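Local coordinates for protein cadherin-23 (Mus musculus, PDB 5UZ8) that binds calcium ions between its tandem extracellular cadherin repeats and probably serves in cell adhesion and mechanotransduction in hearing, at residues D2-F10 with A88-E99; Q118-D128 with V207-D218. One frame throughout, in Å; residues are numbered along the deposited sequence. Where two conformers were deposited one is given.

In the fold
Both contacts hold calcium, and they lie in series along an elongated chain of cadherin repeats: both segments of contact 1 precede those of contact 2 in the sequence. Their centres are about 75 Å apart and their nearest atoms about 50 Å. Contact 1, near the N-terminal tip, sets the short strand 6-7 of one sheet against strands 81-89 and 97-107 of the facing sheet. Contact 2 lies in the following repeat, its centre about 13 Å from the centre of the chain, and pairs neighbouring strands 121-126 and 204-214 within a single mixed sheet. It then runs into the calcium-filled junction with the third repeat. Together they sample the N-terminal end of the first repeat and the C-terminal end of the second, where calcium binds.

Contact 1: residues D2-F10 with A88-E99; sequences DNTPQFKPF and ASDNGSPPRAAE. With CA (calcium ion), chain H.
With CG turned between its backbone N and carbonyl carbon (chi1 66°), D90 presents OD2 to a calcium ion, while R96, extended from CG to NE, lays one face of its guanidinium against D2. The CA of D2 sits over the centre of that face, and D2 CB lies 3.3 Å from R96 NH1. Calcium joins the two segments: N3 O binds it at 2.3 Å and D90 OD2 at 2.5 Å, with D36, D38 and N42 completing the protein ligands. Aspartate suits this place because its other oxygen accepts from two backbone donors: G92 N lies 3.0 Å from D90 OD1. R96 N lies 2.9 Å from D90 OD1. The two approach from opposite faces of the carboxylate plane and so hold the carboxylate against turning about CB-CG. P5, a compact ring without an N-H to satisfy, packs CD against R96 O at 3.4 Å. Deeper in, F7 CZ meets the small CB of A88 at 3.6 Å, and the edge of its ring faces A98 O. The bond from G92 N makes an Asx turn, and the whole is a calcium site at the tip of a cadherin beta sandwich.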
loop_
_atom_site.group_PDB
_atom_site.type_symbol
_atom_site.label_atom_id
_atom_site.label_comp_id
_atom_site.label_asym_id
_atom_site.label_seq_id
_atom_site.Cartn_x
_atom_site.Cartn_y
_atom_site.Cartn_z
ATOM N N ASP A 2 -11.550 24.728 66.381
ATOM C CA ASP A 2 -10.101 24.867 66.000
ATOM C C ASP A 2 -9.502 23.601 65.337
ATOM O O ASP A 2 -8.310 23.305 65.485
ATOM C CB ASP A 2 -9.265 25.307 67.217
ATOM C CG ASP A 2 -9.476 24.419 68.434
ATOM O OD1 ASP A 2 -10.099 23.332 68.292
ATOM O OD2 ASP A 2 -9.039 24.822 69.540
ATOM N N ASN A 3 -10.332 22.866 64.604
ATOM C CA ASN A 3 -9.883 21.691 63.858
ATOM C C ASN A 3 -9.669 22.066 62.372
ATOM O O ASN A 3 -10.481 22.762 61.794
ATOM C CB ASN A 3 -10.913 20.559 63.994
ATOM C CG ASN A 3 -11.041 20.059 65.426
ATOM O OD1 ASN A 3 -10.182 19.334 65.920
ATOM N ND2 ASN A 3 -12.101 20.476 66.108
ATOM N N THR A 4 -8.548 21.646 61.799
ATOM C CA THR A 4 -8.257 21.813 60.376
ATOM C C THR A 4 -9.011 20.758 59.563
ATOM O O THR A 4 -9.131 19.624 60.006
ATOM C CB THR A 4 -6.747 21.644 60.162
ATOM O OG1 THR A 4 -6.084 22.559 61.035
ATOM C CG2 THR A 4 -6.322 21.912 58.716
ATOM N N PRO A 5 -9.523 21.119 58.367
ATOM C CA PRO A 5 -10.138 20.084 57.543
ATOM C C PRO A 5 -9.186 18.927 57.255
ATOM O O PRO A 5 -7.978 19.144 57.047
ATOM C CB PRO A 5 -10.493 20.830 56.253
ATOM C CG PRO A 5 -10.722 22.251 56.704
ATOM C CD PRO A 5 -9.718 22.468 57.787
ATOM N N GLN A 6 -9.741 17.712 57.237
ATOM C CA GLN A 6 -8.978 16.536 56.886
ATOM C C GLN A 6 -9.605 15.845 55.688
ATOM O O GLN A 6 -10.816 15.629 55.655
ATOM C CB GLN A 6 -8.966 15.540 58.042
ATOM C CG GLN A 6 -8.496 16.078 59.376
ATOM C CD GLN A 6 -8.745 15.059 60.468
ATOM O OE1 GLN A 6 -7.994 14.101 60.606
ATOM N NE2 GLN A 6 -9.828 15.216 61.190
ATOM N N PHE A 7 -8.773 15.443 54.746
ATOM C CA PHE A 7 -9.242 14.689 53.596
ATOM C C PHE A 7 -9.569 13.270 54.011
ATOM O O PHE A 7 -9.012 12.744 54.992
ATOM C CB PHE A 7 -8.228 14.743 52.437
ATOM C CG PHE A 7 -8.208 16.092 51.739
ATOM C CD1 PHE A 7 -9.198 16.422 50.815
ATOM C CD2 PHE A 7 -7.237 17.033 52.046
ATOM C CE1 PHE A 7 -9.190 17.665 50.194
ATOM C CE2 PHE A 7 -7.223 18.273 51.430
ATOM C CZ PHE A 7 -8.213 18.597 50.525
ATOM N N LYS A 8 -10.537 12.711 53.294
ATOM C CA LYS A 8 -11.043 11.387 53.507
ATOM C C LYS A 8 -10.656 10.473 52.338
ATOM O O LYS A 8 -10.632 10.913 51.198
ATOM C CB LYS A 8 -12.557 11.449 53.668
ATOM C CG LYS A 8 -12.961 12.305 54.871
ATOM C CD LYS A 8 -13.161 11.459 56.087
ATOM C CE LYS A 8 -14.605 10.980 56.055
ATOM N NZ LYS A 8 -14.706 9.633 56.614
ATOM N N PRO A 9 -10.347 9.214 52.598
ATOM C CA PRO A 9 -10.276 8.621 53.928
ATOM C C PRO A 9 -9.127 9.188 54.777
ATOM O O PRO A 9 -8.155 9.717 54.242
ATOM C CB PRO A 9 -10.031 7.135 53.627
ATOM C CG PRO A 9 -9.276 7.154 52.345
ATOM C CD PRO A 9 -9.724 8.375 51.564
ATOM N N PHE A 10 -9.273 9.107 56.088
ATOM C CA PHE A 10 -8.341 9.777 56.963
ATOM C C PHE A 10 -6.912 9.244 56.715
ATOM O O PHE A 10 -6.691 8.045 56.647
ATOM C CB PHE A 10 -8.726 9.553 58.417
ATOM C CG PHE A 10 -9.945 10.312 58.863
ATOM C CD1 PHE A 10 -10.018 11.709 58.723
ATOM C CD2 PHE A 10 -11.006 9.647 59.464
ATOM C CE1 PHE A 10 -11.133 12.412 59.195
ATOM C CE2 PHE A 10 -12.124 10.345 59.937
ATOM C CZ PHE A 10 -12.175 11.731 59.820
ATOM N N ALA A 88 -8.925 22.435 50.718
ATOM C CA ALA A 88 -10.164 22.394 51.469
ATOM C C ALA A 88 -9.972 23.358 52.647
ATOM O O ALA A 88 -9.099 23.132 53.473
ATOM C CB ALA A 88 -10.412 20.981 51.975
ATOM N N SER A 89 -10.733 24.450 52.679
ATOM C CA SER A 89 -10.551 25.510 53.677
ATOM C C SER A 89 -11.839 25.633 54.484
ATOM O O SER A 89 -12.923 25.569 53.921
ATOM C CB SER A 89 -10.242 26.840 52.988
ATOM O OG SER A 89 -10.049 27.869 53.965
ATOM N N ASP A 90 -11.738 25.778 55.797
ATOM C CA ASP A 90 -12.927 26.136 56.555
ATOM C C ASP A 90 -13.096 27.625 56.384
ATOM O O ASP A 90 -12.238 28.284 55.801
ATOM C CB ASP A 90 -12.894 25.694 58.026
ATOM C CG ASP A 90 -11.827 26.409 58.872
ATOM O OD1 ASP A 90 -11.457 27.582 58.609
ATOM O OD2 ASP A 90 -11.350 25.775 59.839
ATOM N N ASN A 91 -14.194 28.161 56.881
ATOM C CA ASN A 91 -14.463 29.580 56.694
ATOM C C ASN A 91 -14.338 30.329 58.013
ATOM O O ASN A 91 -14.973 31.350 58.200
ATOM C CB ASN A 91 -15.828 29.765 56.027
ATOM C CG ASN A 91 -15.777 29.502 54.535
ATOM O OD1 ASN A 91 -15.751 30.442 53.741
ATOM N ND2 ASN A 91 -15.716 28.221 54.142
ATOM N N GLY A 92 -13.471 29.834 58.898
ATOM C CA GLY A 92 -13.231 30.455 60.196
ATOM C C GLY A 92 -12.393 31.712 60.094
ATOM O O GLY A 92 -11.918 32.083 59.009
ATOM N N SER A 93 -12.177 32.328 61.249
ATOM C CA SER A 93 -11.778 33.737 61.340
ATOM C C SER A 93 -10.359 34.007 60.843
ATOM O O SER A 93 -10.175 34.878 59.982
ATOM C CB SER A 93 -11.984 34.242 62.754
ATOM O OG SER A 93 -13.347 34.089 63.085
ATOM N N PRO A 94 -9.350 33.301 61.397
ATOM C CA PRO A 94 -8.267 32.918 60.493
ATOM C C PRO A 94 -8.657 31.543 59.959
ATOM O O PRO A 94 -8.860 30.630 60.762
ATOM C CB PRO A 94 -7.040 32.859 61.410
ATOM C CG PRO A 94 -7.589 32.572 62.771
ATOM C CD PRO A 94 -9.028 33.014 62.808
ATOM N N PRO A 95 -8.841 31.401 58.627
ATOM C CA PRO A 95 -9.278 30.093 58.150
ATOM C C PRO A 95 -8.181 29.039 58.302
ATOM O O PRO A 95 -7.001 29.375 58.279
ATOM C CB PRO A 95 -9.591 30.343 56.665
ATOM C CG PRO A 95 -8.719 31.489 56.297
ATOM C CD PRO A 95 -8.663 32.356 57.519
ATOM N N ARG A 96 -8.582 27.790 58.493
ATOM C CA ARG A 96 -7.670 26.666 58.466
ATOM C C ARG A 96 -7.983 25.860 57.226
ATOM O O ARG A 96 -9.146 25.718 56.823
ATOM C CB ARG A 96 -7.842 25.792 59.704
ATOM C CG ARG A 96 -7.528 26.477 61.028
ATOM C CD ARG A 96 -7.769 25.502 62.180
ATOM N NE ARG A 96 -7.229 25.958 63.454
ATOM C CZ ARG A 96 -7.796 26.867 64.251
ATOM N NH1 ARG A 96 -7.207 27.198 65.406
ATOM N NH2 ARG A 96 -8.944 27.457 63.913
ATOM N N ALA A 97 -6.939 25.324 56.620
ATOM C CA ALA A 97 -7.082 24.634 55.369
ATOM C C ALA A 97 -6.101 23.492 55.273
ATOM O O ALA A 97 -5.118 23.445 55.984
ATOM C CB ALA A 97 -6.890 25.608 54.217
ATOM N N ALA A 98 -6.411 22.551 54.394
ATOM C CA ALA A 98 -5.493 21.501 54.036
ATOM C C ALA A 98 -5.456 21.420 52.519
ATOM O O ALA A 98 -6.387 21.854 51.855
ATOM C CB ALA A 98 -5.967 20.177 54.595
ATOM N N GLU A 99 -4.359 20.861 52.011
ATOM C CA GLU A 99 -4.140 20.693 50.597
ATOM C C GLU A 99 -3.637 19.299 50.314
ATOM O O GLU A 99 -2.957 18.704 51.130
ATOM C CB GLU A 99 -3.123 21.707 50.112
ATOM C CG GLU A 99 -3.711 23.103 50.029
ATOM C CD GLU A 99 -2.754 24.133 49.484
ATOM O OE1 GLU A 99 -1.699 23.760 48.919
ATOM O OE2 GLU A 99 -3.084 25.325 49.607
HETATM CA CA CA H . -12.315 24.147 61.433
HETATM O O HOH W 1 -11.724 26.027 62.818
#

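Contact 2: residues Q118-D128 with V207-D218; sequences QPSYQEAVFED and VQVVIRVLDVND. With CA (calcium ion), chain F; CA (calcium ion), chain G; CA (calcium ion), chain E; GSH (glutathione), chain L.
Y121 to F126 pair in parallel with V209 to L214, the strand axes crossing at -29° and approaching to 4.5 Å. Backbone bonds alternate from Y121 N to Q208 O through to E127 N to L214 O. Y121, E123 and V125 share one face with V209, I211 and V213; Y121 and E123 there meet strand 134-141 of the facing sheet. On the other face, Q122 lies alongside V210, and its extended chain takes OE1 to R212 NE at 2.9 Å, the donor 49° out of the carbonyl plane. L214 CD1 lies over the centre of the F126 ring in a CH-pi contact, 4.1 Å from the centroid, and also touches A124 CB. Replacing L214 by alanine would probably leave that ring face without its methyl partner and open a gap beside A124. Beyond the strands, a chi1 of 64° sets the E127 chain over its own backbone and, extended beyond CG, it reaches the 215-218 loop. E127 OE2 binds one calcium at 2.3 Å and accepts from V216 N at 3.0 Å on the anti lone pair; OE1 binds a second. D218 likewise bridges both ions, a task suited to two-oxygen carboxylates. D215 OD1, V216 O, E180 and D251 join the first, and R179 also pairs with E127 and D215. Glutathione OE1 ligates the second. N217 OD1 is one ligand of a third calcium; the three ions form the linker characteristic of adjoining cadherin repeats.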
loop_
_atom_site.group_PDB
_atom_site.type_symbol
_atom_site.label_atom_id
_atom_site.label_comp_id
_atom_site.label_asym_id
_atom_site.label_seq_id
_atom_site.Cartn_x
_atom_site.Cartn_y
_atom_site.Cartn_z
ATOM N N GLN A 118 2.907 7.530 2.212
ATOM C CA GLN A 118 2.765 8.090 0.842
ATOM C C GLN A 118 1.317 7.980 0.428
ATOM O O GLN A 118 0.605 7.106 0.933
ATOM C CB GLN A 118 3.600 7.358 -0.208
ATOM C CG GLN A 118 5.071 7.305 0.077
ATOM C CD GLN A 118 5.966 6.741 -1.053
ATOM O OE1 GLN A 118 7.177 6.679 -0.836
ATOM N NE2 GLN A 118 5.419 6.361 -2.245
ATOM N N PRO A 119 0.878 8.847 -0.502
ATOM C CA PRO A 119 -0.492 8.765 -1.035
ATOM C C PRO A 119 -0.692 7.569 -1.987
ATOM O O PRO A 119 -1.816 7.143 -2.205
ATOM C CB PRO A 119 -0.674 10.108 -1.744
ATOM C CG PRO A 119 0.702 10.584 -2.071
ATOM C CD PRO A 119 1.556 10.085 -0.933
ATOM N N SER A 120 0.408 7.064 -2.532
ATOM C CA SER A 120 0.397 5.873 -3.354
ATOM C C SER A 120 1.825 5.411 -3.527
ATOM O O SER A 120 2.773 6.091 -3.099
ATOM C CB SER A 120 -0.327 6.078 -4.706
ATOM O OG SER A 120 0.483 6.636 -5.722
ATOM N N TYR A 121 1.968 4.183 -4.023
ATOM C CA TYR A 121 3.292 3.564 -4.221
ATOM C C TYR A 121 3.355 3.039 -5.612
ATOM O O TYR A 121 2.321 2.651 -6.172
ATOM C CB TYR A 121 3.521 2.443 -3.227
ATOM C CG TYR A 121 3.613 2.916 -1.778
ATOM C CD1 TYR A 121 2.470 3.041 -1.004
ATOM C CD2 TYR A 121 4.851 3.215 -1.186
ATOM C CE1 TYR A 121 2.539 3.450 0.327
ATOM C CE2 TYR A 121 4.943 3.621 0.157
ATOM C CZ TYR A 121 3.785 3.733 0.896
ATOM O OH TYR A 121 3.829 4.147 2.201
ATOM N N GLN A 122 4.548 3.013 -6.193
ATOM C CA GLN A 122 4.718 2.454 -7.533
ATOM C C GLN A 122 6.147 1.977 -7.747
ATOM O O GLN A 122 7.101 2.647 -7.311
ATOM C CB GLN A 122 4.356 3.473 -8.615
ATOM C CG GLN A 122 4.602 2.949 -10.041
ATOM C CD GLN A 122 3.931 3.788 -11.117
ATOM O OE1 GLN A 122 4.230 3.654 -12.333
ATOM N NE2 GLN A 122 3.006 4.649 -10.691
ATOM N N GLU A 123 6.275 0.812 -8.374
ATOM C CA GLU A 123 7.573 0.341 -8.859
ATOM C C GLU A 123 7.403 -0.337 -10.200
ATOM O O GLU A 123 6.308 -0.795 -10.524
ATOM C CB GLU A 123 8.213 -0.666 -7.915
ATOM C CG GLU A 123 8.631 -0.151 -6.562
ATOM C CD GLU A 123 9.745 0.869 -6.571
ATOM O OE1 GLU A 123 10.517 0.962 -7.569
ATOM O OE2 GLU A 123 9.807 1.598 -5.527
ATOM N N ALA A 124 8.496 -0.413 -10.943
ATOM C CA ALA A 124 8.532 -1.152 -12.202
ATOM C C ALA A 124 9.523 -2.271 -12.040
ATOM O O ALA A 124 10.639 -2.052 -11.507
ATOM C CB ALA A 124 8.962 -0.249 -13.346
ATOM N N VAL A 125 9.159 -3.451 -12.508
ATOM C CA VAL A 125 10.022 -4.614 -12.409
ATOM C C VAL A 125 10.007 -5.334 -13.725
ATOM O O VAL A 125 8.989 -5.332 -14.393
ATOM C CB VAL A 125 9.611 -5.581 -11.282
ATOM C CG1 VAL A 125 9.730 -4.882 -9.916
ATOM C CG2 VAL A 125 8.213 -6.145 -11.481
ATOM N N PHE A 126 11.104 -5.994 -14.064
ATOM C CA PHE A 126 11.139 -6.814 -15.272
ATOM C C PHE A 126 10.341 -8.095 -15.048
ATOM O O PHE A 126 10.292 -8.630 -13.951
ATOM C CB PHE A 126 12.572 -7.110 -15.715
ATOM C CG PHE A 126 13.265 -5.923 -16.344
ATOM C CD1 PHE A 126 13.049 -5.600 -17.680
ATOM C CD2 PHE A 126 14.117 -5.117 -15.594
ATOM C CE1 PHE A 126 13.669 -4.496 -18.260
ATOM C CE2 PHE A 126 14.735 -4.004 -16.163
ATOM C CZ PHE A 126 14.518 -3.698 -17.491
ATOM N N GLU A 127 9.691 -8.559 -16.103
ATOM C CA GLU A 127 8.867 -9.755 -16.051
ATOM C C GLU A 127 9.609 -11.016 -15.640
ATOM O O GLU A 127 8.972 -11.975 -15.164
ATOM C CB GLU A 127 8.115 -9.960 -17.384
ATOM C CG GLU A 127 8.993 -10.206 -18.602
ATOM C CD GLU A 127 8.179 -10.559 -19.829
ATOM O OE1 GLU A 127 7.238 -11.373 -19.688
ATOM O OE2 GLU A 127 8.415 -9.975 -20.921
ATOM N N ASP A 128 10.939 -11.015 -15.744
ATOM C CA ASP A 128 11.729 -12.170 -15.302
ATOM C C ASP A 128 12.229 -12.061 -13.850
ATOM O O ASP A 128 13.096 -12.827 -13.419
ATOM C CB ASP A 128 12.875 -12.465 -16.283
ATOM C CG ASP A 128 13.887 -11.352 -16.365
ATOM O OD1 ASP A 128 13.657 -10.277 -15.769
ATOM O OD2 ASP A 128 14.932 -11.550 -17.043
ATOM N N VAL A 207 -4.127 1.936 0.743
ATOM C CA VAL A 207 -3.408 2.681 -0.267
ATOM C C VAL A 207 -3.276 1.834 -1.547
ATOM O O VAL A 207 -3.332 0.586 -1.466
ATOM C CB VAL A 207 -2.037 3.113 0.259
ATOM C CG1 VAL A 207 -1.103 1.933 0.401
ATOM C CG2 VAL A 207 -1.400 4.155 -0.620
ATOM N N GLN A 208 -3.147 2.483 -2.717
ATOM C CA GLN A 208 -2.950 1.756 -3.965
ATOM C C GLN A 208 -1.463 1.633 -4.278
ATOM O O GLN A 208 -0.681 2.580 -4.077
ATOM C CB GLN A 208 -3.693 2.376 -5.144
ATOM C CG GLN A 208 -5.180 2.526 -4.954
ATOM C CD GLN A 208 -5.884 1.205 -4.820
ATOM O OE1 GLN A 208 -6.337 0.812 -3.706
ATOM N NE2 GLN A 208 -5.962 0.493 -5.914
ATOM N N VAL A 209 -1.093 0.444 -4.738
ATOM C CA VAL A 209 0.278 0.095 -5.125
ATOM C C VAL A 209 0.291 -0.377 -6.572
ATOM O O VAL A 209 -0.362 -1.380 -6.880
ATOM C CB VAL A 209 0.827 -1.026 -4.236
ATOM C CG1 VAL A 209 2.283 -1.340 -4.636
ATOM C CG2 VAL A 209 0.727 -0.616 -2.771
ATOM N N VAL A 210 0.994 0.351 -7.449
ATOM C CA VAL A 210 1.132 0.022 -8.843
ATOM C C VAL A 210 2.436 -0.738 -9.055
ATOM O O VAL A 210 3.520 -0.285 -8.648
ATOM C CB VAL A 210 1.155 1.276 -9.749
ATOM C CG1 VAL A 210 1.361 0.893 -11.214
ATOM C CG2 VAL A 210 -0.129 2.063 -9.600
ATOM N N ILE A 211 2.352 -1.865 -9.739
ATOM C CA ILE A 211 3.546 -2.578 -10.175
ATOM C C ILE A 211 3.458 -2.700 -11.684
ATOM O O ILE A 211 2.581 -3.396 -12.213
ATOM C CB ILE A 211 3.694 -3.961 -9.516
ATOM C CG1 ILE A 211 3.994 -3.792 -8.032
ATOM C CG2 ILE A 211 4.846 -4.749 -10.165
ATOM C CD1 ILE A 211 3.667 -4.993 -7.165
ATOM N N ARG A 212 4.357 -2.014 -12.376
ATOM C CA ARG A 212 4.398 -2.056 -13.835
ATOM C C ARG A 212 5.440 -3.083 -14.241
ATOM O O ARG A 212 6.528 -3.137 -13.669
ATOM C CB ARG A 212 4.678 -0.692 -14.431
ATOM C CG ARG A 212 3.611 0.324 -14.039
ATOM C CD ARG A 212 3.603 1.578 -14.913
ATOM N NE ARG A 212 2.601 2.496 -14.418
ATOM C CZ ARG A 212 1.291 2.412 -14.654
ATOM N NH1 ARG A 212 0.781 1.484 -15.474
ATOM N NH2 ARG A 212 0.487 3.294 -14.074
ATOM N N VAL A 213 5.082 -3.924 -15.208
ATOM C CA VAL A 213 5.903 -5.070 -15.572
ATOM C C VAL A 213 6.586 -4.737 -16.883
ATOM O O VAL A 213 5.927 -4.548 -17.903
ATOM C CB VAL A 213 5.044 -6.326 -15.721
ATOM C CG1 VAL A 213 5.904 -7.541 -16.057
ATOM C CG2 VAL A 213 4.271 -6.561 -14.446
ATOM N N LEU A 214 7.900 -4.672 -16.840
ATOM C CA LEU A 214 8.715 -4.296 -18.003
ATOM C C LEU A 214 9.052 -5.505 -18.873
ATOM O O LEU A 214 9.282 -6.599 -18.364
ATOM C CB LEU A 214 10.002 -3.605 -17.532
ATOM C CG LEU A 214 9.770 -2.415 -16.609
ATOM C CD1 LEU A 214 11.101 -1.857 -16.121
ATOM C CD2 LEU A 214 8.946 -1.343 -17.297
ATOM N N ASP A 215 9.141 -5.280 -20.187
ATOM C CA ASP A 215 9.317 -6.358 -21.156
ATOM C C ASP A 215 10.732 -6.920 -21.139
ATOM O O ASP A 215 11.710 -6.169 -21.018
ATOM C CB ASP A 215 9.012 -5.840 -22.547
ATOM C CG ASP A 215 8.762 -6.934 -23.548
ATOM O OD1 ASP A 215 8.090 -7.952 -23.218
ATOM O OD2 ASP A 215 9.235 -6.745 -24.701
ATOM N N VAL A 216 10.812 -8.228 -21.279
ATOM C CA VAL A 216 12.015 -8.959 -21.661
ATOM C C VAL A 216 11.681 -9.594 -23.002
ATOM O O VAL A 216 10.509 -9.940 -23.270
ATOM C CB VAL A 216 12.306 -10.060 -20.613
ATOM C CG1 VAL A 216 13.401 -11.021 -21.033
ATOM C CG2 VAL A 216 12.644 -9.375 -19.307
ATOM N N ASN A 217 12.674 -9.699 -23.869
ATOM C CA ASN A 217 12.423 -10.341 -25.150
ATOM C C ASN A 217 12.369 -11.854 -24.931
ATOM O O ASN A 217 13.385 -12.529 -25.073
ATOM C CB ASN A 217 13.517 -10.014 -26.172
ATOM C CG ASN A 217 13.143 -10.487 -27.557
ATOM O OD1 ASN A 217 11.965 -10.442 -27.929
ATOM N ND2 ASN A 217 14.107 -10.990 -28.303
ATOM N N ASP A 218 11.214 -12.397 -24.543
ATOM C CA ASP A 218 11.114 -13.835 -24.275
ATOM C C ASP A 218 10.174 -14.559 -25.231
ATOM O O ASP A 218 9.897 -15.714 -25.019
ATOM C CB ASP A 218 10.751 -14.130 -22.823
ATOM C CG ASP A 218 9.446 -13.423 -22.332
ATOM O OD1 ASP A 218 8.890 -12.497 -22.967
ATOM O OD2 ASP A 218 8.993 -13.812 -21.217
HETATM CA CA CA F . 8.145 -10.270 -23.201
HETATM CA CA CA G . 6.673 -13.216 -21.041
HETATM CA CA CA E . 10.357 -11.132 -29.468
HETATM N N1 GSH L . 5.744 -19.940 -19.611
HETATM C CA1 GSH L . 6.815 -18.972 -19.793
HETATM C C1 GSH L . 6.885 -18.084 -18.574
HETATM O O11 GSH L . 6.022 -18.252 -17.681
HETATM O O12 GSH L . 7.782 -17.205 -18.532
HETATM C CB1 GSH L . 6.593 -18.118 -21.057
HETATM C CG1 GSH L . 5.333 -17.258 -20.963
HETATM C CD1 GSH L . 5.300 -16.224 -22.065
HETATM O OE1 GSH L . 6.059 -15.258 -22.060
HETATM N N2 GSH L . 4.371 -16.409 -22.996
HETATM C CA2 GSH L . 4.063 -15.424 -24.011
HETATM C C2 GSH L . 2.610 -15.046 -23.985
HETATM O O2 GSH L . 2.079 -14.671 -25.016
HETATM C CB2 GSH L . 4.474 -15.969 -25.379
HETATM S SG2 GSH L . 6.260 -16.201 -25.392
HETATM N N3 GSH L . 1.998 -15.080 -22.794
HETATM C CA3 GSH L . 0.623 -14.666 -22.591
HETATM C C3 GSH L . -0.266 -15.801 -22.123
HETATM O O31 GSH L . -1.489 -15.551 -22.021
HETATM O O32 GSH L . 0.236 -16.914 -21.820
HETATM O O HOH W 2 -3.424 5.273 -3.341
HETATM O O HOH W 3 1.645 6.425 -13.097
HETATM O O HOH W 4 6.983 -14.544 -19.003
#